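Long-range contacts in packaging enzyme P4 (Pseudomonas phage phi6, PDB 4BLO), which hydrolyses nucleoside triphosphates as a hexameric RecA-like motor, probably to drive viral RNA into the empty phage capsid: residues Met1-Val5 with Gly56-Ala60; Ala8-Val13 with Ala179-Asn183; Val40-Ile45 with Ile172-Leu177. All coordinates share one frame; numbering follows the deposited sequence.

Contact 1: Met1-Val5 with Gly56-Ala60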
loop_
_atom_site.group_PDB
_atom_site.type_symbol
_atom_site.label_atom_id
_atom_site.label_comp_id
_atom_site.label_asym_id
_atom_site.label_seq_id
_atom_site.Cartn_x
_atom_site.Cartn_y
_atom_site.Cartn_z
ATOM N N MET L 1 28.669 28.530 -26.222
ATOM C CA MET L 1 28.306 28.780 -24.824
ATOM C C MET L 1 27.238 29.900 -24.640
ATOM O O MET L 1 26.390 29.689 -23.780
ATOM C CB MET L 1 29.538 29.107 -23.973
ATOM C CG MET L 1 29.980 27.965 -23.086
ATOM S SD MET L 1 31.325 28.486 -22.002
ATOM C CE MET L 1 31.846 26.908 -21.333
ATOM N N PRO L 2 27.189 31.061 -25.363
ATOM C CA PRO L 2 26.142 32.054 -25.039
ATOM C C PRO L 2 24.762 31.741 -25.640
ATOM O O PRO L 2 24.638 30.865 -26.494
ATOM C CB PRO L 2 26.715 33.363 -25.585
ATOM C CG PRO L 2 27.603 32.957 -26.680
ATOM C CD PRO L 2 28.087 31.560 -26.423
ATOM N N ILE L 3 23.720 32.452 -25.155
ATOM C CA ILE L 3 22.335 32.323 -25.632
ATOM C C ILE L 3 22.004 33.619 -26.394
ATOM O O ILE L 3 21.786 34.667 -25.777
ATOM C CB ILE L 3 21.338 32.013 -24.473
ATOM C CG1 ILE L 3 21.719 30.696 -23.757
ATOM C CG2 ILE L 3 19.891 31.969 -24.985
ATOM C CD1 ILE L 3 21.014 30.431 -22.415
ATOM N N VAL L 4 22.017 33.549 -27.743
ATOM C CA VAL L 4 21.816 34.714 -28.605
ATOM C C VAL L 4 20.346 34.834 -29.062
ATOM O O VAL L 4 19.722 33.859 -29.490
ATOM C CB VAL L 4 22.834 34.755 -29.788
ATOM C CG1 VAL L 4 22.758 33.520 -30.685
ATOM C CG2 VAL L 4 22.722 36.043 -30.597
ATOM N N VAL L 5 19.810 36.059 -28.933
ATOM C CA VAL L 5 18.450 36.442 -29.294
ATOM C C VAL L 5 18.497 37.153 -30.652
ATOM O O VAL L 5 19.012 38.270 -30.762
ATOM C CB VAL L 5 17.792 37.313 -28.184
ATOM C CG1 VAL L 5 16.358 37.680 -28.546
ATOM C CG2 VAL L 5 17.830 36.601 -26.838
ATOM N N GLY L 56 23.996 42.716 -25.510
ATOM C CA GLY L 56 23.994 42.870 -26.964
ATOM C C GLY L 56 23.395 41.691 -27.684
ATOM O O GLY L 56 24.091 41.027 -28.458
ATOM N N GLY L 57 22.125 41.388 -27.389
ATOM C CA GLY L 57 21.432 40.222 -27.930
ATOM C C GLY L 57 21.797 39.006 -27.113
ATOM O O GLY L 57 20.928 38.364 -26.511
ATOM N N SER L 58 23.108 38.714 -27.034
ATOM C CA SER L 58 23.720 37.632 -26.277
ATOM C C SER L 58 23.325 37.700 -24.788
ATOM O O SER L 58 23.338 38.780 -24.195
ATOM C CB SER L 58 25.238 37.690 -26.437
ATOM O OG SER L 58 25.865 36.507 -25.968
ATOM N N LEU L 59 22.936 36.539 -24.215
ATOM C CA LEU L 59 22.511 36.372 -22.828
ATOM C C LEU L 59 23.188 35.175 -22.170
ATOM O O LEU L 59 23.476 34.172 -22.839
ATOM C CB LEU L 59 20.983 36.190 -22.789
ATOM C CG LEU L 59 20.126 37.217 -22.002
ATOM C CD1 LEU L 59 20.699 38.623 -22.026
ATOM C CD2 LEU L 59 18.716 37.230 -22.494
ATOM N N ALA L 60 23.397 35.273 -20.843
ATOM C CA ALA L 60 23.966 34.206 -20.028
ATOM C C ALA L 60 22.846 33.432 -19.339
ATOM O O ALA L 60 21.959 34.034 -18.720
ATOM C CB ALA L 60 24.919 34.787 -19.006
#
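Pro2 lays the CB corner of its ring over the hydroxyl of Ser58, Pro2 CB lying 3.3 Å from Ser58 OG, with CG of the same ring farther off. The serine oxygen reaches this place because it stands opposite its own backbone N about the CA-CB bond (chi1 -167°), which swings it back beside the carbonyl carbon. One step along, the two chains run antiparallel and join at a single beta bridge, the hydrogen-bonded pair of Ile3 and Leu59. Ile3 N gives its hydrogen to Leu59 O at 2.9 Å, in the plane of that carbonyl. In return Leu59 N donates to Ile3 O at 2.7 Å; here the donor is tilted 33° from the carbonyl plane, and the bond is more bent. Each of the two side chains also leans its CB on the partner's carbonyl oxygen: Ile3 CB is 3.4 Å from Leu59 O, and Leu59 CB equally near Ile3 O. Beyond the bridge Val5 turns its CG2 branch to the backbone of Gly57, 3.6 Å from Gly57 O, and reaches more loosely toward Leu59 CD2 at 4.5 Å. Gly57 has the positive phi of a classic gamma turn, a conformation easy for glycine, and a weak bond from Ser58 N to Gly56 O spans it. The bridge thus ties the extreme N-terminus, just ahead of helix 7-22, to the loop that leaves helix 38-54. Ile3 and Leu59 are buried, both against Ile64 of that loop, whereas Pro2 and Val4 are exposed. Helix 38-54 backs the bridge: Val5 rests on Met49 and Ala52, Leu59 on Leu51 and Ala52.

Contact 2: Ala8-Val13 with Ala179-Asn183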
loop_
_atom_site.group_PDB
_atom_site.type_symbol
_atom_site.label_atom_id
_atom_site.label_comp_id
_atom_site.label_asym_id
_atom_site.label_seq_id
_atom_site.Cartn_x
_atom_site.Cartn_y
_atom_site.Cartn_z
ATOM N N ALA L 8 14.344 36.896 -35.336
ATOM C CA ALA L 8 13.372 35.812 -35.475
ATOM C C ALA L 8 12.673 35.547 -34.145
ATOM O O ALA L 8 11.461 35.351 -34.131
ATOM C CB ALA L 8 14.063 34.553 -35.974
ATOM N N HIS L 9 13.434 35.598 -33.027
ATOM C CA HIS L 9 12.933 35.415 -31.664
ATOM C C HIS L 9 12.047 36.598 -31.263
ATOM O O HIS L 9 10.948 36.379 -30.750
ATOM C CB HIS L 9 14.098 35.248 -30.664
ATOM C CG HIS L 9 14.966 34.050 -30.915
ATOM N ND1 HIS L 9 14.451 32.771 -30.901
ATOM C CD2 HIS L 9 16.298 33.977 -31.131
ATOM C CE1 HIS L 9 15.474 31.966 -31.139
ATOM N NE2 HIS L 9 16.605 32.646 -31.285
ATOM N N ILE L 10 12.508 37.847 -31.545
ATOM C CA ILE L 10 11.791 39.098 -31.245
ATOM C C ILE L 10 10.428 39.127 -31.973
ATOM O O ILE L 10 9.431 39.520 -31.364
ATOM C CB ILE L 10 12.647 40.355 -31.579
ATOM C CG1 ILE L 10 14.078 40.247 -30.977
ATOM C CG2 ILE L 10 11.941 41.644 -31.110
ATOM C CD1 ILE L 10 15.135 41.090 -31.644
ATOM N N ASP L 11 10.388 38.671 -33.243
ATOM C CA ASP L 11 9.181 38.621 -34.074
ATOM C C ASP L 11 8.156 37.578 -33.584
ATOM O O ASP L 11 6.970 37.700 -33.900
ATOM C CB ASP L 11 9.560 38.331 -35.535
ATOM C CG ASP L 11 10.366 39.429 -36.212
ATOM O OD1 ASP L 11 10.147 40.619 -35.883
ATOM O OD2 ASP L 11 11.204 39.101 -37.081
ATOM N N ARG L 12 8.610 36.583 -32.800
ATOM C CA ARG L 12 7.779 35.500 -32.260
ATOM C C ARG L 12 7.068 35.871 -30.952
ATOM O O ARG L 12 6.133 35.168 -30.567
ATOM C CB ARG L 12 8.638 34.239 -32.010
ATOM C CG ARG L 12 9.061 33.475 -33.263
ATOM C CD ARG L 12 7.961 32.619 -33.874
ATOM N NE ARG L 12 7.423 31.657 -32.920
ATOM C CZ ARG L 12 6.586 30.688 -33.239
ATOM N NH1 ARG L 12 6.214 30.513 -34.500
ATOM N NH2 ARG L 12 6.132 29.868 -32.308
ATOM N N VAL L 13 7.534 36.938 -30.257
ATOM C CA VAL L 13 7.029 37.386 -28.946
ATOM C C VAL L 13 5.474 37.538 -28.949
ATOM O O VAL L 13 4.817 36.964 -28.075
ATOM C CB VAL L 13 7.763 38.667 -28.436
ATOM C CG1 VAL L 13 7.180 39.174 -27.119
ATOM C CG2 VAL L 13 9.251 38.407 -28.265
ATOM N N ALA L 179 8.817 28.520 -27.331
ATOM C CA ALA L 179 7.803 29.159 -28.179
ATOM C C ALA L 179 8.432 30.191 -29.089
ATOM O O ALA L 179 8.016 30.313 -30.243
ATOM C CB ALA L 179 6.718 29.803 -27.330
ATOM N N LEU L 180 9.457 30.899 -28.583
ATOM C CA LEU L 180 10.223 31.924 -29.298
ATOM C C LEU L 180 11.109 31.319 -30.396
ATOM O O LEU L 180 11.615 32.062 -31.237
ATOM C CB LEU L 180 11.098 32.749 -28.333
ATOM C CG LEU L 180 10.383 33.556 -27.250
ATOM C CD1 LEU L 180 11.381 34.093 -26.244
ATOM C CD2 LEU L 180 9.543 34.692 -27.845
ATOM N N GLY L 181 11.296 29.998 -30.382
ATOM C CA GLY L 181 12.083 29.301 -31.391
ATOM C C GLY L 181 13.370 28.671 -30.910
ATOM O O GLY L 181 14.034 27.985 -31.693
ATOM N N PHE L 182 13.718 28.866 -29.621
ATOM C CA PHE L 182 14.925 28.297 -29.033
ATOM C C PHE L 182 14.846 26.800 -28.913
ATOM O O PHE L 182 13.772 26.262 -28.652
ATOM C CB PHE L 182 15.202 28.888 -27.637
ATOM C CG PHE L 182 15.678 30.314 -27.650
ATOM C CD1 PHE L 182 17.002 30.616 -27.943
ATOM C CD2 PHE L 182 14.806 31.354 -27.374
ATOM C CE1 PHE L 182 17.445 31.942 -27.967
ATOM C CE2 PHE L 182 15.244 32.673 -27.392
ATOM C CZ PHE L 182 16.562 32.962 -27.689
ATOM N N ASN L 183 15.991 26.132 -29.067
ATOM C CA ASN L 183 16.126 24.692 -28.905
ATOM C C ASN L 183 16.454 24.429 -27.452
ATOM O O ASN L 183 17.616 24.547 -27.029
ATOM C CB ASN L 183 17.187 24.138 -29.844
ATOM C CG ASN L 183 16.812 24.197 -31.302
ATOM O OD1 ASN L 183 17.675 24.312 -32.171
ATOM N ND2 ASN L 183 15.531 24.080 -31.611
#
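His9 and Arg12, one turn apart on helix 7-22, bond to the carbonyls of Ala179 and Leu180, where helix 167-179 ends in a Schellman motif with Gly181 at positive phi. Hydrogen bonds come first. Arg12 grips a single oxygen side-on with two nitrogens, NE at 3.1 Å and NH2 at 2.8 Å from Ala179 O; both approach within the plane of that carbonyl, while the oxygen sits slightly tilted from the guanidinium plane. The arginine chain bends at chi2 and chi3 to curl back onto this atom, and NH2 also makes a salt bridge to Asp224, which helps fix the group's rotation. His9 ND1 donates to Leu180 O, the next carbonyl, at 2.9 Å; the acceptor lies close to the imidazole plane, but the donor stands well above the carbonyl plane. Together these bonds supply donors to carbonyls at the helix C-terminus, the negative end of the helix dipole, so a positive charge on Arg12 would probably be favoured there. For apolar packing, Leu180 and Val13 lie side by side, pointing the same way, with CD2 against CG2. Last comes the aromatic pair, a face-to-face stack of His9 on Phe182, the rings tilted by 4° with centroids 3.7 Å apart, so that Phe182 CE1 comes 3.5 Å from His9 NE2.

Contact 3: Val40-Ile45 with Ile172-Leu177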
loop_
_atom_site.group_PDB
_atom_site.type_symbol
_atom_site.label_atom_id
_atom_site.label_comp_id
_atom_site.label_asym_id
_atom_site.label_seq_id
_atom_site.Cartn_x
_atom_site.Cartn_y
_atom_site.Cartn_z
ATOM N N VAL L 40 2.376 34.178 -16.177
ATOM C CA VAL L 40 3.731 33.989 -15.646
ATOM C C VAL L 40 4.729 33.748 -16.806
ATOM O O VAL L 40 5.790 34.379 -16.814
ATOM C CB VAL L 40 3.754 32.839 -14.590
ATOM C CG1 VAL L 40 5.137 32.656 -13.976
ATOM C CG2 VAL L 40 2.726 33.085 -13.491
ATOM N N ILE L 41 4.362 32.885 -17.795
ATOM C CA ILE L 41 5.199 32.554 -18.965
ATOM C C ILE L 41 5.403 33.825 -19.807
ATOM O O ILE L 41 6.541 34.119 -20.202
ATOM C CB ILE L 41 4.630 31.367 -19.798
ATOM C CG1 ILE L 41 4.396 30.112 -18.917
ATOM C CG2 ILE L 41 5.554 31.023 -20.962
ATOM C CD1 ILE L 41 3.209 29.306 -19.290
ATOM N N LYS L 42 4.312 34.597 -20.033
ATOM C CA LYS L 42 4.356 35.863 -20.782
ATOM C C LYS L 42 5.300 36.863 -20.096
ATOM O O LYS L 42 6.144 37.468 -20.759
ATOM C CB LYS L 42 2.952 36.479 -20.927
ATOM C CG LYS L 42 1.981 35.697 -21.809
ATOM C CD LYS L 42 0.769 36.533 -22.247
ATOM C CE LYS L 42 -0.214 36.825 -21.132
ATOM N NZ LYS L 42 -1.362 37.631 -21.617
ATOM N N THR L 43 5.174 36.987 -18.758
ATOM C CA THR L 43 5.979 37.865 -17.907
ATOM C C THR L 43 7.460 37.483 -18.016
ATOM O O THR L 43 8.313 38.371 -18.098
ATOM C CB THR L 43 5.470 37.811 -16.453
ATOM O OG1 THR L 43 4.045 37.959 -16.443
ATOM C CG2 THR L 43 6.098 38.889 -15.579
ATOM N N TYR L 44 7.751 36.163 -18.051
ATOM C CA TYR L 44 9.108 35.631 -18.198
ATOM C C TYR L 44 9.688 36.040 -19.554
ATOM O O TYR L 44 10.806 36.543 -19.583
ATOM C CB TYR L 44 9.123 34.102 -18.033
ATOM C CG TYR L 44 10.487 33.471 -18.226
ATOM C CD1 TYR L 44 11.458 33.543 -17.231
ATOM C CD2 TYR L 44 10.785 32.751 -19.380
ATOM C CE1 TYR L 44 12.716 32.964 -17.404
ATOM C CE2 TYR L 44 12.038 32.159 -19.562
ATOM C CZ TYR L 44 13.003 32.270 -18.572
ATOM O OH TYR L 44 14.238 31.683 -18.738
ATOM N N ILE L 45 8.917 35.860 -20.660
ATOM C CA ILE L 45 9.336 36.215 -22.027
ATOM C C ILE L 45 9.730 37.707 -22.072
ATOM O O ILE L 45 10.832 38.024 -22.531
ATOM C CB ILE L 45 8.251 35.853 -23.088
ATOM C CG1 ILE L 45 8.087 34.320 -23.208
ATOM C CG2 ILE L 45 8.573 36.477 -24.463
ATOM C CD1 ILE L 45 6.758 33.847 -23.789
ATOM N N ILE L 172 8.202 26.957 -17.358
ATOM C CA ILE L 172 8.352 28.380 -17.680
ATOM C C ILE L 172 9.433 28.558 -18.759
ATOM O O ILE L 172 9.168 29.192 -19.783
ATOM C CB ILE L 172 8.672 29.216 -16.407
ATOM C CG1 ILE L 172 7.417 29.427 -15.559
ATOM C CG2 ILE L 172 9.286 30.570 -16.761
ATOM C CD1 ILE L 172 7.697 29.890 -14.156
ATOM N N VAL L 173 10.628 27.986 -18.533
ATOM C CA VAL L 173 11.758 28.102 -19.447
ATOM C C VAL L 173 11.477 27.328 -20.745
ATOM O O VAL L 173 11.744 27.862 -21.824
ATOM C CB VAL L 173 13.096 27.668 -18.794
ATOM C CG1 VAL L 173 14.283 28.011 -19.695
ATOM C CG2 VAL L 173 13.281 28.316 -17.429
ATOM N N CYS L 174 10.914 26.105 -20.644
ATOM C CA CYS L 174 10.601 25.263 -21.801
ATOM C C CYS L 174 9.560 25.926 -22.722
ATOM O O CYS L 174 9.836 26.084 -23.912
ATOM C CB CYS L 174 10.147 23.877 -21.358
ATOM S SG CYS L 174 11.504 22.760 -20.904
ATOM N N ILE L 175 8.385 26.331 -22.179
ATOM C CA ILE L 175 7.316 26.974 -22.954
ATOM C C ILE L 175 7.742 28.394 -23.375
ATOM O O ILE L 175 7.624 28.733 -24.550
ATOM C CB ILE L 175 5.952 26.974 -22.200
ATOM C CG1 ILE L 175 5.469 25.532 -21.932
ATOM C CG2 ILE L 175 4.876 27.776 -22.964
ATOM C CD1 ILE L 175 4.535 25.380 -20.725
ATOM N N GLY L 176 8.236 29.183 -22.428
ATOM C CA GLY L 176 8.667 30.556 -22.672
ATOM C C GLY L 176 9.678 30.723 -23.780
ATOM O O GLY L 176 9.409 31.436 -24.753
ATOM N N LEU L 177 10.839 30.054 -23.656
ATOM C CA LEU L 177 11.922 30.157 -24.644
ATOM C C LEU L 177 11.680 29.281 -25.877
ATOM O O LEU L 177 12.038 29.689 -26.986
ATOM C CB LEU L 177 13.294 29.838 -24.027
ATOM C CG LEU L 177 13.760 30.732 -22.857
ATOM C CD1 LEU L 177 15.162 30.369 -22.436
ATOM C CD2 LEU L 177 13.740 32.212 -23.230
#
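Ile172 O takes the helical bond of Gly176 N at 2.8 Å, while from the other helix Tyr44 CD2 rests 3.9 Å from this oxygen; no hydrogen bond crosses between the two helices. Tyr44 carries the contact. With CG anti to the backbone N (chi1 178°), its ring extends toward helix 167-179, and Ile172 CG2 sits over one face in a CH-pi contact, 3.7 Å from the ring centroid and offset toward the rim. Leu177 CG meets the ring edge near Tyr44 CE2, and Val173 CG2 touches the hydroxyl end, whose hydrogen bond goes to Ile64 O. Bare Gly176 receives Ile41 CG2, 3.6 Å from Gly176 CA, and Ile45 CG1, 3.5 Å from Gly176 O. At the outer end Val40 CG1 meets Ile172 CD1. The axes of 40-45 and 172-177 pass 9.0 Å apart, crossing at -68°. On its far side helix 167-179 lies on the central sheet, Cys174 touching strand 184-187; Leu177, at the border, reaches both Tyr44 and that strand. The arrangement is a helix-on-helix layer: an N-terminal helix packed over the connecting helix of a beta-alpha-beta crossover in the RecA-like P-loop core.

How the contacts relate
Contact 3 is the buried one, apolar side chains meeting between helices 38-54 and 167-179; contact 2 is partly buried and chiefly polar and aromatic, as suits the C-terminal end of helix 167-179; contact 1, at the chain's periphery, relies on backbone bonds between loops. Contacts 2 and 3 share helix 167-179, are joined by a probable hydrogen bond from Phe182 N to Leu177 O, and meet where Ile45 packs on Val13 and Leu180. Contacts 1 and 2 touch through Phe182, whose CE1 and CZ meet Ile3 CG2, Val4 O and Val5 CG2. Contacts 2 and 3 bind helices 7-22 and 38-54 to the P-loop core; contact 1 ties the lead-in of one to the loop after the other.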